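Local coordinates for glutamate--tRNA ligase (Methanothermobacter thermautotrophicus, PDB 3AII), which probably attaches glutamate to tRNA in two steps, first activating it with ATP as glutamyl-AMP and then transferring it to the acceptor end of the tRNA, at residues 531-539 with 545-553; 494-502 with 514-522. All blocks are in the same frame, centred on the assembly; numbering follows the deposited sequence. Where two conformers were deposited one is given.

Interaction 1: residues 531-539 with 545-553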
loop_
_atom_site.group_PDB
_atom_site.type_symbol
_atom_site.label_atom_id
_atom_site.label_comp_id
_atom_site.label_asym_id
_atom_site.label_seq_id
_atom_site.Cartn_x
_atom_site.Cartn_y
_atom_site.Cartn_z
ATOM N N LEU A 531 -8.735 7.874 21.182
ATOM C CA LEU A 531 -9.505 9.043 21.562
ATOM C C LEU A 531 -10.910 8.529 21.839
ATOM O O LEU A 531 -11.652 8.169 20.916
ATOM C CB LEU A 531 -9.486 10.047 20.410
ATOM C CG LEU A 531 -8.071 10.484 20.019
ATOM C CD1 LEU A 531 -8.104 11.504 18.881
ATOM C CD2 LEU A 531 -7.308 11.057 21.229
ATOM N N GLU A 532 -11.260 8.439 23.120
ATOM C CA GLU A 532 -12.433 7.674 23.505
ATOM C C GLU A 532 -13.703 8.233 22.880
ATOM O O GLU A 532 -13.884 9.447 22.831
ATOM C CB GLU A 532 -12.574 7.636 25.017
ATOM C CG GLU A 532 -11.375 6.978 25.699
ATOM C CD GLU A 532 -11.704 6.521 27.093
ATOM O OE1 GLU A 532 -12.531 5.594 27.230
ATOM O OE2 GLU A 532 -11.144 7.083 28.050
ATOM N N ARG A 533 -14.543 7.320 22.394
ATOM C CA ARG A 533 -15.806 7.688 21.746
ATOM C C ARG A 533 -15.591 8.491 20.466
ATOM O O ARG A 533 -16.527 9.113 19.949
ATOM C CB ARG A 533 -16.719 8.461 22.717
ATOM C CG ARG A 533 -17.041 7.715 24.015
ATOM C CD ARG A 533 -18.137 8.421 24.857
ATOM N NE ARG A 533 -19.446 8.413 24.194
ATOM C CZ ARG A 533 -19.992 9.470 23.603
ATOM N NH1 ARG A 533 -21.179 9.365 23.014
ATOM N NH2 ARG A 533 -19.362 10.634 23.608
ATOM N N PHE A 534 -14.363 8.490 19.953
ATOM C CA PHE A 534 -14.067 9.201 18.717
ATOM C C PHE A 534 -13.336 8.279 17.728
ATOM O O PHE A 534 -13.854 7.985 16.648
ATOM C CB PHE A 534 -13.281 10.487 19.018
ATOM C CG PHE A 534 -13.027 11.346 17.806
ATOM C CD1 PHE A 534 -14.029 12.157 17.296
ATOM C CD2 PHE A 534 -11.783 11.340 17.182
ATOM C CE1 PHE A 534 -13.795 12.948 16.173
ATOM C CE2 PHE A 534 -11.544 12.127 16.053
ATOM C CZ PHE A 534 -12.553 12.935 15.557
ATOM N N GLY A 535 -12.153 7.797 18.101
ATOM C CA GLY A 535 -11.453 6.825 17.276
ATOM C C GLY A 535 -10.001 6.637 17.681
ATOM O O GLY A 535 -9.495 7.363 18.530
ATOM N N PHE A 536 -9.335 5.668 17.064
ATOM C CA PHE A 536 -7.897 5.488 17.268
ATOM C C PHE A 536 -7.160 6.430 16.336
ATOM O O PHE A 536 -7.637 6.711 15.235
ATOM C CB PHE A 536 -7.494 4.051 16.971
ATOM C CG PHE A 536 -8.066 3.060 17.943
ATOM C CD1 PHE A 536 -7.368 2.712 19.078
ATOM C CD2 PHE A 536 -9.313 2.494 17.724
ATOM C CE1 PHE A 536 -7.889 1.798 19.975
ATOM C CE2 PHE A 536 -9.843 1.587 18.623
ATOM C CZ PHE A 536 -9.129 1.237 19.748
ATOM N N ALA A 537 -6.008 6.934 16.777
ATOM C CA ALA A 537 -5.255 7.891 15.963
ATOM C C ALA A 537 -3.790 7.909 16.358
ATOM O O ALA A 537 -3.449 7.679 17.514
ATOM C CB ALA A 537 -5.852 9.304 16.112
ATOM N N ARG A 538 -2.930 8.218 15.395
ATOM C CA ARG A 538 -1.501 8.305 15.666
ATOM C C ARG A 538 -1.101 9.769 15.825
ATOM O O ARG A 538 -1.513 10.618 15.027
ATOM C CB ARG A 538 -0.721 7.668 14.509
ATOM C CG ARG A 538 0.780 7.867 14.621
ATOM C CD ARG A 538 1.544 7.236 13.421
ATOM N NE ARG A 538 2.858 7.874 13.338
ATOM C CZ ARG A 538 3.065 9.063 12.783
ATOM N NH1 ARG A 538 4.275 9.598 12.799
ATOM N NH2 ARG A 538 2.064 9.723 12.211
ATOM N N LEU A 539 -0.291 10.061 16.842
ATOM C CA LEU A 539 0.244 11.411 17.020
ATOM C C LEU A 539 1.346 11.680 15.984
ATOM O O LEU A 539 2.377 10.993 15.950
ATOM C CB LEU A 539 0.798 11.613 18.431
ATOM C CG LEU A 539 1.334 13.034 18.668
ATOM C CD1 LEU A 539 0.210 14.069 18.566
ATOM C CD2 LEU A 539 2.021 13.147 20.037
ATOM N N GLY A 545 -0.100 22.446 20.204
ATOM C CA GLY A 545 -1.046 22.092 19.168
ATOM C C GLY A 545 -0.735 20.725 18.599
ATOM O O GLY A 545 -0.174 20.601 17.511
ATOM N N MET A 546 -1.101 19.691 19.346
ATOM C CA MET A 546 -0.943 18.318 18.878
ATOM C C MET A 546 -1.742 18.052 17.602
ATOM O O MET A 546 -2.893 18.465 17.467
ATOM C CB MET A 546 -1.399 17.356 19.975
ATOM C CG MET A 546 -0.397 17.178 21.081
ATOM S SD MET A 546 -1.172 16.259 22.430
ATOM C CE MET A 546 -1.615 17.580 23.535
ATOM N N VAL A 547 -1.128 17.344 16.667
ATOM C CA VAL A 547 -1.839 16.913 15.471
ATOM C C VAL A 547 -1.821 15.390 15.369
ATOM O O VAL A 547 -0.755 14.786 15.328
ATOM C CB VAL A 547 -1.209 17.512 14.214
ATOM C CG1 VAL A 547 -1.973 17.064 12.987
ATOM C CG2 VAL A 547 -1.192 19.038 14.328
ATOM N N PHE A 548 -3.007 14.786 15.338
ATOM C CA PHE A 548 -3.153 13.342 15.178
ATOM C C PHE A 548 -3.658 13.041 13.785
ATOM O O PHE A 548 -4.364 13.861 13.187
ATOM C CB PHE A 548 -4.212 12.795 16.145
ATOM C CG PHE A 548 -3.858 12.947 17.600
ATOM C CD1 PHE A 548 -4.189 14.102 18.287
ATOM C CD2 PHE A 548 -3.218 11.921 18.282
ATOM C CE1 PHE A 548 -3.880 14.246 19.636
ATOM C CE2 PHE A 548 -2.900 12.054 19.627
ATOM C CZ PHE A 548 -3.231 13.219 20.308
ATOM N N TYR A 549 -3.321 11.853 13.293
ATOM C CA TYR A 549 -3.921 11.294 12.085
ATOM C C TYR A 549 -4.853 10.131 12.440
ATOM O O TYR A 549 -4.450 9.173 13.096
ATOM C CB TYR A 549 -2.832 10.867 11.079
ATOM C CG TYR A 549 -2.397 12.015 10.200
ATOM C CD1 TYR A 549 -2.609 11.988 8.823
ATOM C CD2 TYR A 549 -1.816 13.146 10.752
ATOM C CE1 TYR A 549 -2.240 13.061 8.025
ATOM C CE2 TYR A 549 -1.443 14.222 9.965
ATOM C CZ TYR A 549 -1.665 14.172 8.600
ATOM O OH TYR A 549 -1.299 15.245 7.812
ATOM N N TYR A 550 -6.107 10.229 12.000
ATOM C CA TYR A 550 -7.146 9.255 12.326
ATOM C C TYR A 550 -6.956 7.909 11.647
ATOM O O TYR A 550 -6.741 7.831 10.430
ATOM C CB TYR A 550 -8.501 9.833 11.930
ATOM C CG TYR A 550 -9.717 9.140 12.507
ATOM C CD1 TYR A 550 -10.183 9.472 13.778
ATOM C CD2 TYR A 550 -10.426 8.187 11.772
ATOM C CE1 TYR A 550 -11.307 8.861 14.308
ATOM C CE2 TYR A 550 -11.566 7.581 12.295
ATOM C CZ TYR A 550 -11.997 7.926 13.566
ATOM O OH TYR A 550 -13.121 7.335 14.114
ATOM N N ALA A 551 -7.049 6.838 12.426
ATOM C CA ALA A 551 -7.017 5.500 11.856
ATOM C C ALA A 551 -8.434 5.025 11.569
ATOM O O ALA A 551 -8.836 4.917 10.408
ATOM C CB ALA A 551 -6.304 4.523 12.795
ATOM N N HIS A 552 -9.198 4.767 12.629
ATOM C CA HIS A 552 -10.540 4.202 12.495
ATOM C C HIS A 552 -11.268 4.237 13.832
ATOM O O HIS A 552 -10.664 4.498 14.871
ATOM C CB HIS A 552 -10.450 2.747 12.004
ATOM C CG HIS A 552 -9.472 1.919 12.780
ATOM N ND1 HIS A 552 -9.714 1.500 14.073
ATOM C CD2 HIS A 552 -8.236 1.465 12.463
ATOM C CE1 HIS A 552 -8.673 0.818 14.514
ATOM N NE2 HIS A 552 -7.759 0.786 13.560
ATOM N N LYS A 553 -12.569 3.962 13.801
ATOM C CA LYS A 553 -13.366 3.907 15.024
ATOM C C LYS A 553 -12.841 2.825 15.966
ATOM O O LYS A 553 -12.121 1.910 15.561
ATOM C CB LYS A 553 -14.835 3.631 14.684
ATOM C CG LYS A 553 -15.422 4.596 13.660
ATOM C CD LYS A 553 -16.869 4.258 13.324
ATOM C CE LYS A 553 -17.778 4.447 14.531
ATOM N NZ LYS A 553 -19.203 4.145 14.211
ATOM O OXT LYS A 553 -13.124 2.834 17.166
#

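Interaction 2: residues 494-502 with 514-522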
loop_
_atom_site.group_PDB
_atom_site.type_symbol
_atom_site.label_atom_id
_atom_site.label_comp_id
_atom_site.label_asym_id
_atom_site.label_seq_id
_atom_site.Cartn_x
_atom_site.Cartn_y
_atom_site.Cartn_z
ATOM N N VAL A 494 -13.724 17.401 28.749
ATOM C CA VAL A 494 -12.406 17.901 29.123
ATOM C C VAL A 494 -12.537 19.072 30.104
ATOM O O VAL A 494 -13.256 20.031 29.829
ATOM C CB VAL A 494 -11.631 18.381 27.880
ATOM C CG1 VAL A 494 -10.234 18.843 28.282
ATOM C CG2 VAL A 494 -11.546 17.259 26.817
ATOM N N PRO A 495 -11.851 18.998 31.258
ATOM C CA PRO A 495 -11.850 20.123 32.202
ATOM C C PRO A 495 -11.359 21.387 31.503
ATOM O O PRO A 495 -10.341 21.345 30.812
ATOM C CB PRO A 495 -10.835 19.695 33.270
ATOM C CG PRO A 495 -10.764 18.206 33.186
ATOM C CD PRO A 495 -11.083 17.837 31.750
ATOM N N ALA A 496 -12.052 22.504 31.679
ATOM C CA ALA A 496 -11.712 23.694 30.902
ATOM C C ALA A 496 -10.338 24.264 31.255
ATOM O O ALA A 496 -9.619 24.763 30.380
ATOM C CB ALA A 496 -12.781 24.754 31.065
ATOM N N GLU A 497 -9.974 24.188 32.530
ATOM C CA GLU A 497 -8.788 24.885 33.023
ATOM C C GLU A 497 -7.495 24.378 32.399
ATOM O O GLU A 497 -6.548 25.142 32.190
ATOM C CB GLU A 497 -8.697 24.784 34.549
ATOM C CG GLU A 497 -9.717 25.639 35.292
ATOM C CD GLU A 497 -11.072 24.964 35.483
ATOM O OE1 GLU A 497 -11.287 23.834 34.989
ATOM O OE2 GLU A 497 -11.932 25.579 36.146
ATOM N N SER A 498 -7.455 23.087 32.098
ATOM C CA SER A 498 -6.203 22.451 31.693
ATOM C C SER A 498 -6.224 21.854 30.284
ATOM O O SER A 498 -5.280 21.183 29.885
ATOM C CB SER A 498 -5.842 21.370 32.701
ATOM O OG SER A 498 -6.897 20.426 32.802
ATOM N N ALA A 499 -7.290 22.135 29.543
ATOM C CA ALA A 499 -7.492 21.617 28.201
ATOM C C ALA A 499 -6.391 22.074 27.249
ATOM O O ALA A 499 -5.911 23.213 27.346
ATOM C CB ALA A 499 -8.847 22.077 27.687
ATOM N N LEU A 500 -6.006 21.188 26.339
ATOM C CA LEU A 500 -4.978 21.468 25.346
ATOM C C LEU A 500 -5.567 21.499 23.948
ATOM O O LEU A 500 -6.445 20.709 23.617
ATOM C CB LEU A 500 -3.920 20.368 25.386
ATOM C CG LEU A 500 -3.196 20.180 26.716
ATOM C CD1 LEU A 500 -2.291 18.941 26.636
ATOM C CD2 LEU A 500 -2.390 21.414 27.020
ATOM N N GLU A 501 -5.061 22.386 23.103
ATOM C CA GLU A 501 -5.518 22.414 21.722
ATOM C C GLU A 501 -5.014 21.170 20.993
ATOM O O GLU A 501 -3.865 20.752 21.167
ATOM C CB GLU A 501 -5.021 23.674 21.011
ATOM C CG GLU A 501 -5.538 24.959 21.615
ATOM C CD GLU A 501 -7.044 25.085 21.497
ATOM O OE1 GLU A 501 -7.695 25.419 22.510
ATOM O OE2 GLU A 501 -7.574 24.844 20.393
ATOM N N ALA A 502 -5.884 20.576 20.185
ATOM C CA ALA A 502 -5.487 19.458 19.342
ATOM C C ALA A 502 -6.295 19.444 18.064
ATOM O O ALA A 502 -7.362 20.048 17.979
ATOM C CB ALA A 502 -5.667 18.132 20.081
ATOM N N GLY A 514 -10.281 20.565 18.102
ATOM C CA GLY A 514 -10.916 20.416 19.404
ATOM C C GLY A 514 -9.933 20.604 20.535
ATOM O O GLY A 514 -8.896 21.245 20.369
ATOM N N VAL A 515 -10.279 20.050 21.695
ATOM C CA VAL A 515 -9.402 20.087 22.849
ATOM C C VAL A 515 -9.232 18.680 23.400
ATOM O O VAL A 515 -10.099 17.826 23.233
ATOM C CB VAL A 515 -9.901 21.042 23.953
ATOM C CG1 VAL A 515 -9.830 22.495 23.467
ATOM C CG2 VAL A 515 -11.325 20.677 24.389
ATOM N N ILE A 516 -8.103 18.454 24.057
ATOM C CA ILE A 516 -7.793 17.141 24.607
ATOM C C ILE A 516 -7.350 17.318 26.059
ATOM O O ILE A 516 -6.876 18.378 26.456
ATOM C CB ILE A 516 -6.714 16.424 23.727
ATOM C CG1 ILE A 516 -6.570 14.941 24.100
ATOM C CG2 ILE A 516 -5.366 17.180 23.778
ATOM C CD1 ILE A 516 -5.804 14.107 23.056
ATOM N N GLU A 517 -7.533 16.285 26.867
ATOM C CA GLU A 517 -7.170 16.386 28.270
ATOM C C GLU A 517 -5.655 16.552 28.484
ATOM O O GLU A 517 -4.849 16.152 27.647
ATOM C CB GLU A 517 -7.716 15.187 29.040
ATOM C CG GLU A 517 -6.973 13.902 28.769
ATOM C CD GLU A 517 -7.614 12.740 29.497
ATOM O OE1 GLU A 517 -7.164 12.409 30.614
ATOM O OE2 GLU A 517 -8.577 12.174 28.948
ATOM N N ALA A 518 -5.306 17.168 29.619
ATOM C CA ALA A 518 -3.928 17.533 29.947
ATOM C C ALA A 518 -2.906 16.420 29.792
ATOM O O ALA A 518 -1.787 16.658 29.330
ATOM C CB ALA A 518 -3.864 18.104 31.373
ATOM N N ASP A 519 -3.263 15.197 30.173
ATOM C CA ASP A 519 -2.304 14.093 30.101
ATOM C C ASP A 519 -1.791 13.745 28.704
ATOM O O ASP A 519 -0.727 13.144 28.556
ATOM C CB ASP A 519 -2.874 12.841 30.764
ATOM C CG ASP A 519 -2.706 12.855 32.263
ATOM O OD1 ASP A 519 -1.684 13.399 32.747
ATOM O OD2 ASP A 519 -3.598 12.322 32.960
ATOM N N ALA A 520 -2.546 14.106 27.675
ATOM C CA ALA A 520 -2.133 13.875 26.310
ATOM C C ALA A 520 -0.767 14.503 26.037
ATOM O O ALA A 520 -0.048 14.054 25.162
ATOM C CB ALA A 520 -3.189 14.415 25.343
ATOM N N SER A 521 -0.411 15.533 26.802
ATOM C CA SER A 521 0.889 16.184 26.615
ATOM C C SER A 521 2.074 15.251 26.864
ATOM O O SER A 521 3.199 15.553 26.459
ATOM C CB SER A 521 1.009 17.439 27.495
ATOM O OG SER A 521 0.962 17.113 28.869
ATOM N N GLU A 522 1.825 14.123 27.532
ATOM C CA GLU A 522 2.858 13.095 27.738
ATOM C C GLU A 522 3.199 12.278 26.480
ATOM O O GLU A 522 4.202 11.559 26.444
ATOM C CB GLU A 522 2.433 12.138 28.864
ATOM C CG GLU A 522 1.387 11.097 28.431
ATOM C CD GLU A 522 0.722 10.409 29.612
ATOM O OE1 GLU A 522 1.269 10.473 30.731
ATOM O OE2 GLU A 522 -0.353 9.802 29.426
HETATM O O HOH W 1 -7.974 19.019 30.767
HETATM O O HOH W 2 -8.918 23.359 18.819
#

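Interaction 1: residues 531-539 with 545-553
Phe534 and Tyr550 meet where the C-terminal β-hairpin of the anticodon-binding region, built from strands 535-541 and 546-552, runs into a classic β bulge in which Phe534 and Gly535 both face Leu531. The Tyr550 ring turns its edge toward the face of Phe534 in an offset edge-to-face pair, the planes at 82°. A chi1 of -165°, CG opposite the backbone N, carries the Tyr550 ring toward the bulge, where its OH donates to Phe534 O at 2.7 Å. Gly535 CA sits 3.6 Å from Tyr550 CE1; a β-carbon on Gly535 would collide with that ring, and at these backbone angles it would also press against the preceding carbonyl oxygen. Replacing Tyr550 with an alanine is likely to leave the Phe534 carbonyl without its hydroxyl donor and to open a gap beside Gly535 and the Phe534 ring.

Farther along, Arg538 and Tyr549 form a hydrogen-bonded pair, Tyr549 N reaching Arg538 O at 2.8 Å. On the face shared by Ala537, Leu539, Phe548 and Tyr550, packing is close: Leu539 CD1 lies over the centre of the Phe548 ring, 3.9 Å from its centroid. Strand 511-516 adds Ile516 against Phe548. The other face is more open at Arg538, whose partly exposed side chain extends to a salt bridge with Asp526. The chain end is looser still: Lys553 is exposed and its CB is directed away from strand 535-541. The Lys553 carboxylate nevertheless turns back: His552 ND1 donates to Lys553 O at 2.9 Å, almost straight at 176° and within the imidazole plane, while the same oxygen lies at the edge of the Phe536 ring, 3.6 Å from CD2.

Interaction 2: residues 494-502 with 514-522
Leu500 and Ile516 form a hydrogen-bonded antiparallel pair, with Leu500 N to Ile516 O at 2.9 Å and Ile516 N to Leu500 O at 2.8 Å. Ile516 CG2 lies between the backbone N and the carbonyl carbon of its own residue, which brings this methyl against Leu500 CB and, at 3.8 Å, Ala502 CB. Leu500 sends CD1 past the strand end to Ser521 CB, 3.7 Å away. Val515 turns to another side, where its CB meets Ala499 CB at 4.0 Å and its CG2 approaches Val494.

These strands, 500-505 and 511-516, are the arms of a β-hairpin in the anticodon-binding region, and Val494 belongs to the end of the preceding strand 489-495. Ala502 and Gly514 make the next hydrogen-bonded pair, although Ala502 N approaches Gly514 O from above the carbonyl plane. A water that donates to Gly514 O and to Glu501 OE2 ties the exposed carboxylate to the backbone.

Farther out, within the 3-10 segment 518-522, Ser521 is fixed twice to Ala518 O: its OG donates nearly along the carbonyl direction, at 2.8 Å, and its N uses the same acceptor. Strand 402-408 lies along the other edge of strand 511-516, and the buried Glu517 carboxylate accepts from Phe405 N and forms a salt bridge with Arg438.

Interaction 2 precedes interaction 1 in the sequence, and the two hairpins join edge to edge in one sheet, where strands 500-505 and 546-552 run parallel as neighbours. Their centres are 14 Å apart, yet Met546 bridges them: its CE lies 3.5 Å from Leu500 CD1 and 3.8 Å from Ile516 CG2, while Met546 SD packs 3.7 Å from Ala520 O. The apolar face of 545-553 thus continues into that of 494-502 and 514-522. Interaction 1 is centred about 21 Å from the chain's centre, interaction 2 about 34 Å. Through Phe536 and His552, interaction 1 touches helix 386-397, within the catalytic-domain family region, and so sits on the catalytic side; interaction 2 lies against strand 445-449.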